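6-phospho-beta-d glycosidase (Streptococcus pyogenes, PDB 5FOO) probably hydrolyses 6-phosphorylated beta-glucosides as a TIM-barrel enzyme of glycoside hydrolase family 1. Local coordinates at residues E87-N92 with S146-E151; T226-A231 with H242-W247; T381-D386 with S449-K454. The protein carries 1 engineered substitution. One frame throughout, in Å; residues are numbered along the deposited sequence.

Contact 1: E87-N92 with S146-E151; sequences EQATIN and SKVCFE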
# COMPACT_ATOMS: atom_id res chain seq x y z
N GLU A 87 -1.21 2.11 -25.31
CA GLU A 87 -0.73 3.35 -25.93
C GLU A 87 -1.90 4.29 -26.12
O GLU A 87 -1.74 5.45 -26.07
CB GLU A 87 -0.12 3.06 -27.33
CG GLU A 87 1.11 2.19 -27.33
CD GLU A 87 2.32 2.85 -26.65
OE1 GLU A 87 2.44 4.10 -26.52
OE2 GLU A 87 3.19 2.12 -26.26
N GLN A 88 -3.11 3.79 -26.30
CA GLN A 88 -4.29 4.63 -26.57
C GLN A 88 -5.23 4.63 -25.39
O GLN A 88 -6.26 5.25 -25.44
CB GLN A 88 -5.02 4.10 -27.83
CG GLN A 88 -4.36 4.49 -29.14
CD GLN A 88 -4.68 5.94 -29.48
OE1 GLN A 88 -5.78 6.26 -29.95
NE2 GLN A 88 -3.73 6.82 -29.22
N ALA A 89 -4.90 3.90 -24.32
CA ALA A 89 -5.82 3.61 -23.24
C ALA A 89 -7.26 3.28 -23.70
O ALA A 89 -8.24 3.84 -23.17
CB ALA A 89 -5.81 4.75 -22.25
N THR A 90 -7.40 2.39 -24.68
CA THR A 90 -8.71 1.85 -24.99
C THR A 90 -9.11 0.84 -23.91
O THR A 90 -8.28 0.35 -23.14
CB THR A 90 -8.75 1.25 -26.36
OG1 THR A 90 -7.71 0.28 -26.49
CG2 THR A 90 -8.51 2.36 -27.39
N ILE A 91 -10.40 0.59 -23.83
CA ILE A 91 -11.03 -0.14 -22.69
C ILE A 91 -11.29 -1.61 -22.98
O ILE A 91 -11.76 -1.95 -24.03
CB ILE A 91 -12.35 0.52 -22.31
CG1 ILE A 91 -12.06 1.96 -21.80
CG2 ILE A 91 -13.07 -0.27 -21.24
CD1 ILE A 91 -13.31 2.81 -21.60
N ASN A 92 -10.86 -2.50 -22.11
CA ASN A 92 -11.24 -3.90 -22.25
C ASN A 92 -12.68 -4.01 -21.73
O ASN A 92 -12.94 -3.69 -20.55
CB ASN A 92 -10.33 -4.79 -21.40
CG ASN A 92 -10.77 -6.23 -21.44
OD1 ASN A 92 -11.82 -6.64 -20.89
ND2 ASN A 92 -10.01 -7.00 -22.12
N SER A 146 -5.61 6.32 -15.71
CA SER A 146 -6.30 6.96 -14.56
C SER A 146 -7.53 7.74 -15.04
O SER A 146 -8.60 7.66 -14.39
CB SER A 146 -5.36 7.84 -13.71
OG SER A 146 -5.09 9.10 -14.35
N LYS A 147 -7.40 8.44 -16.18
CA LYS A 147 -8.53 9.16 -16.78
C LYS A 147 -9.68 8.22 -17.16
O LYS A 147 -10.85 8.54 -16.90
CB LYS A 147 -8.14 9.88 -18.05
CG LYS A 147 -7.50 11.22 -17.94
CD LYS A 147 -7.60 11.87 -19.35
CE LYS A 147 -7.11 13.28 -19.38
NZ LYS A 147 -5.63 13.34 -19.58
N VAL A 148 -9.39 7.06 -17.76
CA VAL A 148 -10.46 6.07 -17.98
C VAL A 148 -11.17 5.79 -16.66
O VAL A 148 -12.39 5.88 -16.61
CB VAL A 148 -9.96 4.75 -18.65
CG1 VAL A 148 -11.04 3.73 -18.75
CG2 VAL A 148 -9.39 5.02 -20.06
N CYS A 149 -10.40 5.46 -15.60
CA CYS A 149 -10.98 5.13 -14.29
C CYS A 149 -11.91 6.27 -13.77
O CYS A 149 -13.04 6.05 -13.40
CB CYS A 149 -9.90 4.87 -13.28
SG CYS A 149 -8.97 3.33 -13.62
N PHE A 150 -11.40 7.48 -13.74
CA PHE A 150 -12.20 8.62 -13.29
C PHE A 150 -13.50 8.85 -14.15
O PHE A 150 -14.58 9.04 -13.59
CB PHE A 150 -11.37 9.87 -13.27
CG PHE A 150 -10.07 9.73 -12.51
CD1 PHE A 150 -9.98 8.97 -11.35
CD2 PHE A 150 -8.95 10.44 -12.93
CE1 PHE A 150 -8.78 8.89 -10.64
CE2 PHE A 150 -7.79 10.42 -12.22
CZ PHE A 150 -7.69 9.63 -11.06
N GLU A 151 -13.39 8.77 -15.47
CA GLU A 151 -14.54 8.91 -16.36
C GLU A 151 -15.56 7.80 -16.17
O GLU A 151 -16.75 8.06 -16.16
CB GLU A 151 -14.07 8.95 -17.81
CG GLU A 151 -13.31 10.24 -18.07
CD GLU A 151 -12.52 10.27 -19.34
OE1 GLU A 151 -12.58 9.31 -20.13
OE2 GLU A 151 -11.85 11.31 -19.57
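Val148 reaches out from helix 136-153 and touches both Ala89 and Ile91 of the loop that follows helix 79-82, each of its methyls serving a different partner. CG1 of Val148 lies 3.7 Å from Ile91 CG1 and 3.8 Å from Ile91 CD1, the two aliphatic chains meeting at a slant. On the other branch, Val148 CG2 is 3.5 Å from Ala89 O, and the methyl carbon Ala89 CB stands 4.2 Å from the same CG2. The fork divides in this way because CG1 is anti to the backbone N of Val148 (chi1 175°), which leaves CG2 on the Ala89 side. In Ile91, CG1 is anti to the carbonyl carbon (chi1 -63°) and carries CD1 alongside the valine.

Two further helix residues, Ala144 and Gln152, each one turn from Val148, continue the same face and are touched by Ala89 and Ile91 respectively, while Leu82 also packs on Val148. The loop itself is pinned at both ends: Glu87 bonds through its carboxylate oxygens to Tyr130 and His137, and Asn92 OD1 caps Gly95 N at the start of helix 93-108 while its ND2 reaches Gln26. Between these points, Thr90 OG1 bonds to Asp85 N.

In the (beta/alpha)8 barrel, the loop entering helix 93-108 lies against helix 136-153. No hydrogen bond crosses between 87-92 and 146-151. The contact is therefore a small van der Waals one, in which the buried valine meets two partly exposed residues, and the side-chain hydrogen bonds that hold the loop, at Glu87, Thr90 and Asn92, are made to residues outside the two segments.

Contact 2: T226-A231 with H242-W247; sequences TPAYPA and HFAELW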
# COMPACT_ATOMS: atom_id res chain seq x y z
N THR A 226 6.43 5.21 8.68
CA THR A 226 7.09 4.42 9.75
C THR A 226 8.37 5.12 10.23
O THR A 226 9.18 5.45 9.42
CB THR A 226 7.36 3.01 9.25
OG1 THR A 226 6.11 2.40 8.83
CG2 THR A 226 8.04 2.11 10.35
N PRO A 227 8.50 5.47 11.52
CA PRO A 227 9.71 6.08 11.95
C PRO A 227 10.94 5.15 11.75
O PRO A 227 10.79 3.92 11.80
CB PRO A 227 9.50 6.28 13.45
CG PRO A 227 8.02 6.35 13.60
CD PRO A 227 7.60 5.26 12.65
N ALA A 228 12.10 5.74 11.48
CA ALA A 228 13.39 5.00 11.44
C ALA A 228 14.05 5.29 12.79
O ALA A 228 14.70 6.32 12.96
CB ALA A 228 14.23 5.47 10.27
N TYR A 229 13.75 4.46 13.79
CA TYR A 229 14.18 4.76 15.16
C TYR A 229 15.70 4.55 15.25
O TYR A 229 16.16 3.48 14.87
CB TYR A 229 13.48 3.85 16.20
CG TYR A 229 11.99 4.05 16.37
CD1 TYR A 229 11.44 5.32 16.67
CD2 TYR A 229 11.14 3.00 16.29
CE1 TYR A 229 10.08 5.49 16.88
CE2 TYR A 229 9.78 3.14 16.47
CZ TYR A 229 9.26 4.37 16.76
OH TYR A 229 7.91 4.43 16.90
N PRO A 230 16.47 5.55 15.75
CA PRO A 230 17.93 5.38 15.84
C PRO A 230 18.30 4.35 16.87
O PRO A 230 17.62 4.24 17.88
CB PRO A 230 18.39 6.74 16.27
CG PRO A 230 17.21 7.33 17.03
CD PRO A 230 16.04 6.88 16.22
N ALA A 231 19.34 3.56 16.61
CA ALA A 231 19.81 2.60 17.63
C ALA A 231 20.20 3.23 18.99
O ALA A 231 20.03 2.59 20.04
CB ALA A 231 20.98 1.80 17.10
N HIS A 242 18.28 9.93 10.50
CA HIS A 242 17.97 11.13 9.78
C HIS A 242 17.96 10.83 8.29
O HIS A 242 16.99 11.20 7.60
CB HIS A 242 18.97 12.27 10.07
CG HIS A 242 18.57 13.56 9.44
ND1 HIS A 242 17.46 14.27 9.83
CD2 HIS A 242 19.08 14.23 8.39
CE1 HIS A 242 17.32 15.34 9.09
NE2 HIS A 242 18.29 15.34 8.20
N PHE A 243 19.02 10.21 7.78
CA PHE A 243 19.03 9.96 6.35
C PHE A 243 17.99 8.90 5.99
O PHE A 243 17.31 9.03 4.99
CB PHE A 243 20.44 9.68 5.73
CG PHE A 243 20.36 9.46 4.24
CD1 PHE A 243 20.37 10.53 3.36
CD2 PHE A 243 20.11 8.19 3.74
CE1 PHE A 243 20.18 10.30 2.00
CE2 PHE A 243 19.94 7.98 2.35
CZ PHE A 243 19.97 9.01 1.50
N ALA A 244 17.82 7.88 6.82
CA ALA A 244 16.84 6.87 6.51
C ALA A 244 15.40 7.45 6.41
O ALA A 244 14.58 6.97 5.59
CB ALA A 244 16.87 5.76 7.48
N GLU A 245 15.14 8.49 7.19
CA GLU A 245 13.82 9.18 7.12
C GLU A 245 13.75 9.98 5.88
O GLU A 245 12.75 9.90 5.18
CB GLU A 245 13.54 10.04 8.34
CG GLU A 245 13.55 9.15 9.58
CD GLU A 245 12.40 9.29 10.51
OE1 GLU A 245 11.71 10.30 10.41
OE2 GLU A 245 12.21 8.38 11.35
N LEU A 246 14.82 10.70 5.55
CA LEU A 246 14.81 11.52 4.34
C LEU A 246 14.39 10.75 3.09
O LEU A 246 13.60 11.26 2.28
CB LEU A 246 16.15 12.17 4.01
CG LEU A 246 16.62 13.39 4.76
CD1 LEU A 246 18.03 13.70 4.27
CD2 LEU A 246 15.70 14.56 4.48
N TRP A 247 14.99 9.56 2.92
CA TRP A 247 14.73 8.67 1.82
C TRP A 247 13.40 7.93 1.98
O TRP A 247 12.56 8.01 1.10
CB TRP A 247 15.91 7.66 1.62
CG TRP A 247 15.64 6.65 0.57
CD1 TRP A 247 15.26 5.36 0.79
CD2 TRP A 247 15.76 6.80 -0.86
NE1 TRP A 247 15.08 4.72 -0.39
CE2 TRP A 247 15.35 5.59 -1.42
CE3 TRP A 247 16.12 7.84 -1.72
CZ2 TRP A 247 15.34 5.38 -2.77
CZ3 TRP A 247 16.11 7.62 -3.05
CH2 TRP A 247 15.71 6.41 -3.58
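A short strand beyond the fifth barrel strand packs here on the helix that follows it: 228-230 lies against helix 235-258, with Ala228 and Glu245 having the nearest CA atoms, 6.0 Å apart. The bond between them runs from Ala228 N to Glu245 OE2 at 2.6 Å, short and nearly straight, with an N-H...O angle of 167°. The N-H meets OE2 on its anti side and stands 28° out of the carboxylate plane. A bend at chi2 (-131°) brings the carboxylate to the strand, and OE2 also lies 3.4 Å from Pro227 CA.

Strand 228-230 is an outer strand of a three-stranded mixed sheet. Tyr229 makes the backbone bonds to Lys302 and Val304 of the parallel neighbour, whereas the N-H of the preceding Ala228 is taken by the helix side chain. Thr226 O is likewise bound by a helix residue, Asn249.

Beside the polar bond, the small side chains allow close approach of strand and helix. Ala228 CB sits 3.9 Å from Ala244 CB and 3.8 Å from Glu245 CG, so the buried alanine is flanked by a methyl and by the aliphatic part of the glutamate.

Contact 3: T381-D386 with S449-K454; sequences TGQIQD and SAYWFK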
# COMPACT_ATOMS: atom_id res chain seq x y z
N THR A 381 -15.52 -25.89 16.98
CA THR A 381 -16.42 -25.55 15.90
C THR A 381 -15.78 -25.44 14.53
O THR A 381 -16.51 -25.33 13.57
CB THR A 381 -17.27 -24.29 16.21
OG1 THR A 381 -18.25 -24.15 15.18
CG2 THR A 381 -16.47 -22.99 16.30
N GLY A 382 -14.46 -25.48 14.43
CA GLY A 382 -13.75 -25.24 13.16
C GLY A 382 -13.32 -23.80 12.85
O GLY A 382 -12.56 -23.57 11.94
N GLN A 383 -13.79 -22.84 13.63
CA GLN A 383 -13.40 -21.45 13.51
C GLN A 383 -12.01 -21.26 14.03
O GLN A 383 -11.74 -21.67 15.14
CB GLN A 383 -14.31 -20.59 14.35
CG GLN A 383 -13.95 -19.11 14.39
CD GLN A 383 -15.00 -18.26 15.08
OE1 GLN A 383 -14.79 -17.74 16.18
NE2 GLN A 383 -16.12 -18.10 14.42
N ILE A 384 -11.16 -20.58 13.26
CA ILE A 384 -9.86 -20.15 13.72
C ILE A 384 -9.97 -19.15 14.88
O ILE A 384 -10.56 -18.13 14.72
CB ILE A 384 -9.03 -19.55 12.56
CG1 ILE A 384 -8.76 -20.61 11.49
CG2 ILE A 384 -7.70 -19.04 13.09
CD1 ILE A 384 -8.10 -20.10 10.22
N GLN A 385 -9.37 -19.48 16.03
CA GLN A 385 -9.34 -18.60 17.20
C GLN A 385 -8.11 -17.80 17.20
O GLN A 385 -7.17 -18.10 17.92
CB GLN A 385 -9.37 -19.41 18.50
CG GLN A 385 -10.59 -20.30 18.56
CD GLN A 385 -11.90 -19.54 18.33
OE1 GLN A 385 -12.57 -19.73 17.32
NE2 GLN A 385 -12.25 -18.67 19.25
N ASP A 386 -8.12 -16.73 16.42
CA ASP A 386 -6.94 -15.90 16.22
C ASP A 386 -6.86 -14.80 17.23
O ASP A 386 -6.89 -13.60 16.85
CB ASP A 386 -6.87 -15.34 14.78
CG ASP A 386 -8.13 -14.57 14.34
OD1 ASP A 386 -9.23 -14.73 14.93
OD2 ASP A 386 -8.03 -13.85 13.35
N SER A 449 -11.40 -13.02 14.87
CA SER A 449 -11.10 -11.59 14.80
C SER A 449 -12.14 -10.87 13.97
O SER A 449 -12.37 -9.70 14.20
CB SER A 449 -9.71 -11.31 14.26
OG SER A 449 -9.63 -11.87 13.01
N ALA A 450 -12.80 -11.55 13.04
CA ALA A 450 -13.87 -10.92 12.26
C ALA A 450 -15.04 -10.46 13.15
O ALA A 450 -15.61 -9.39 12.88
CB ALA A 450 -14.38 -11.86 11.19
N TYR A 451 -15.42 -11.30 14.13
CA TYR A 451 -16.51 -10.97 15.07
C TYR A 451 -16.05 -9.94 16.07
O TYR A 451 -16.85 -9.08 16.48
CB TYR A 451 -17.11 -12.23 15.76
CG TYR A 451 -17.72 -13.12 14.72
CD1 TYR A 451 -18.91 -12.75 14.04
CD2 TYR A 451 -17.12 -14.31 14.37
CE1 TYR A 451 -19.45 -13.55 13.05
CE2 TYR A 451 -17.63 -15.11 13.38
CZ TYR A 451 -18.78 -14.72 12.73
OH TYR A 451 -19.24 -15.53 11.77
N TRP A 452 -14.79 -9.94 16.43
CA TRP A 452 -14.31 -8.89 17.30
C TRP A 452 -14.33 -7.53 16.59
O TRP A 452 -14.76 -6.50 17.19
CB TRP A 452 -12.94 -9.18 17.86
CG TRP A 452 -12.31 -8.03 18.59
CD1 TRP A 452 -12.41 -7.70 19.93
CD2 TRP A 452 -11.43 -7.07 18.01
NE1 TRP A 452 -11.68 -6.55 20.18
CE2 TRP A 452 -11.07 -6.16 19.02
CE3 TRP A 452 -10.93 -6.88 16.70
CZ2 TRP A 452 -10.23 -5.08 18.77
CZ3 TRP A 452 -10.10 -5.81 16.46
CH2 TRP A 452 -9.74 -4.93 17.50
N PHE A 453 -13.89 -7.50 15.33
CA PHE A 453 -13.75 -6.24 14.63
C PHE A 453 -15.15 -5.73 14.28
O PHE A 453 -15.36 -4.55 14.24
CB PHE A 453 -12.90 -6.40 13.36
CG PHE A 453 -12.60 -5.10 12.66
CD1 PHE A 453 -11.84 -4.15 13.28
CD2 PHE A 453 -13.02 -4.88 11.36
CE1 PHE A 453 -11.54 -2.95 12.65
CE2 PHE A 453 -12.65 -3.72 10.68
CZ PHE A 453 -11.97 -2.74 11.36
N LYS A 454 -16.08 -6.64 14.03
CA LYS A 454 -17.49 -6.31 13.80
C LYS A 454 -18.07 -5.46 14.91
O LYS A 454 -18.75 -4.46 14.65
CB LYS A 454 -18.34 -7.56 13.60
CG LYS A 454 -19.83 -7.30 13.37
CD LYS A 454 -20.69 -8.55 13.61
CE LYS A 454 -22.17 -8.18 13.47
NZ LYS A 454 -22.95 -9.42 13.21
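Asp386 grips Ser449 in the first turn of helix 448-459, a helix that follows the last strand of the TIM barrel, and does so with both carboxylate oxygens. Ser449 N donates to Asp386 OD1 at 2.8 Å, a bent bond with an N-H...O angle of 134°, and Ser449 OG donates to Asp386 OD2 at 2.6 Å. Both oxygens are approached on their syn sides, so serine amide and hydroxyl together fix the carboxylate's rotation. Although Asp386 stands at the N-cap position of helix 387-405, its side chain makes no capping bond there. It serves the other helix instead, while OD2 also forms a salt bridge with Arg389. The positive charge and the helix N-terminus would both be expected to stabilise the ionised carboxylate.

This part is buried, and the backbone of Ile384 bonds to Ala448 beside it. Toward solvent the contact thins to one meeting, between partly exposed Gln383 and exposed Tyr451. The glutamine chain runs out extended from a chi1 of 176° to reach the tyrosine, and its amide lies at the edge of the ring beside CE2, the two planes only 25° apart.

In the fold
All three contacts lie on the periphery of one barrel domain, their centres 36 to 40 Å apart, and none shares a helix or strand with another. Each sets a loop or short strand against a helix packed outside the barrel strands, and each is partly buried; contacts 1 and 2 fall on opposite sides of the chain's centre. Their chemistry differs: contact 1 has no hydrogen bond and is van der Waals packing, largely of aliphatic groups, contact 2 combines an alanine pair with one carboxylate-to-backbone bond, and contact 3 relies on a two-bond carboxylate grip with an exposed aromatic margin. No residue of these six segments belongs to the pocket that holds 6-phosphocyclophellitol.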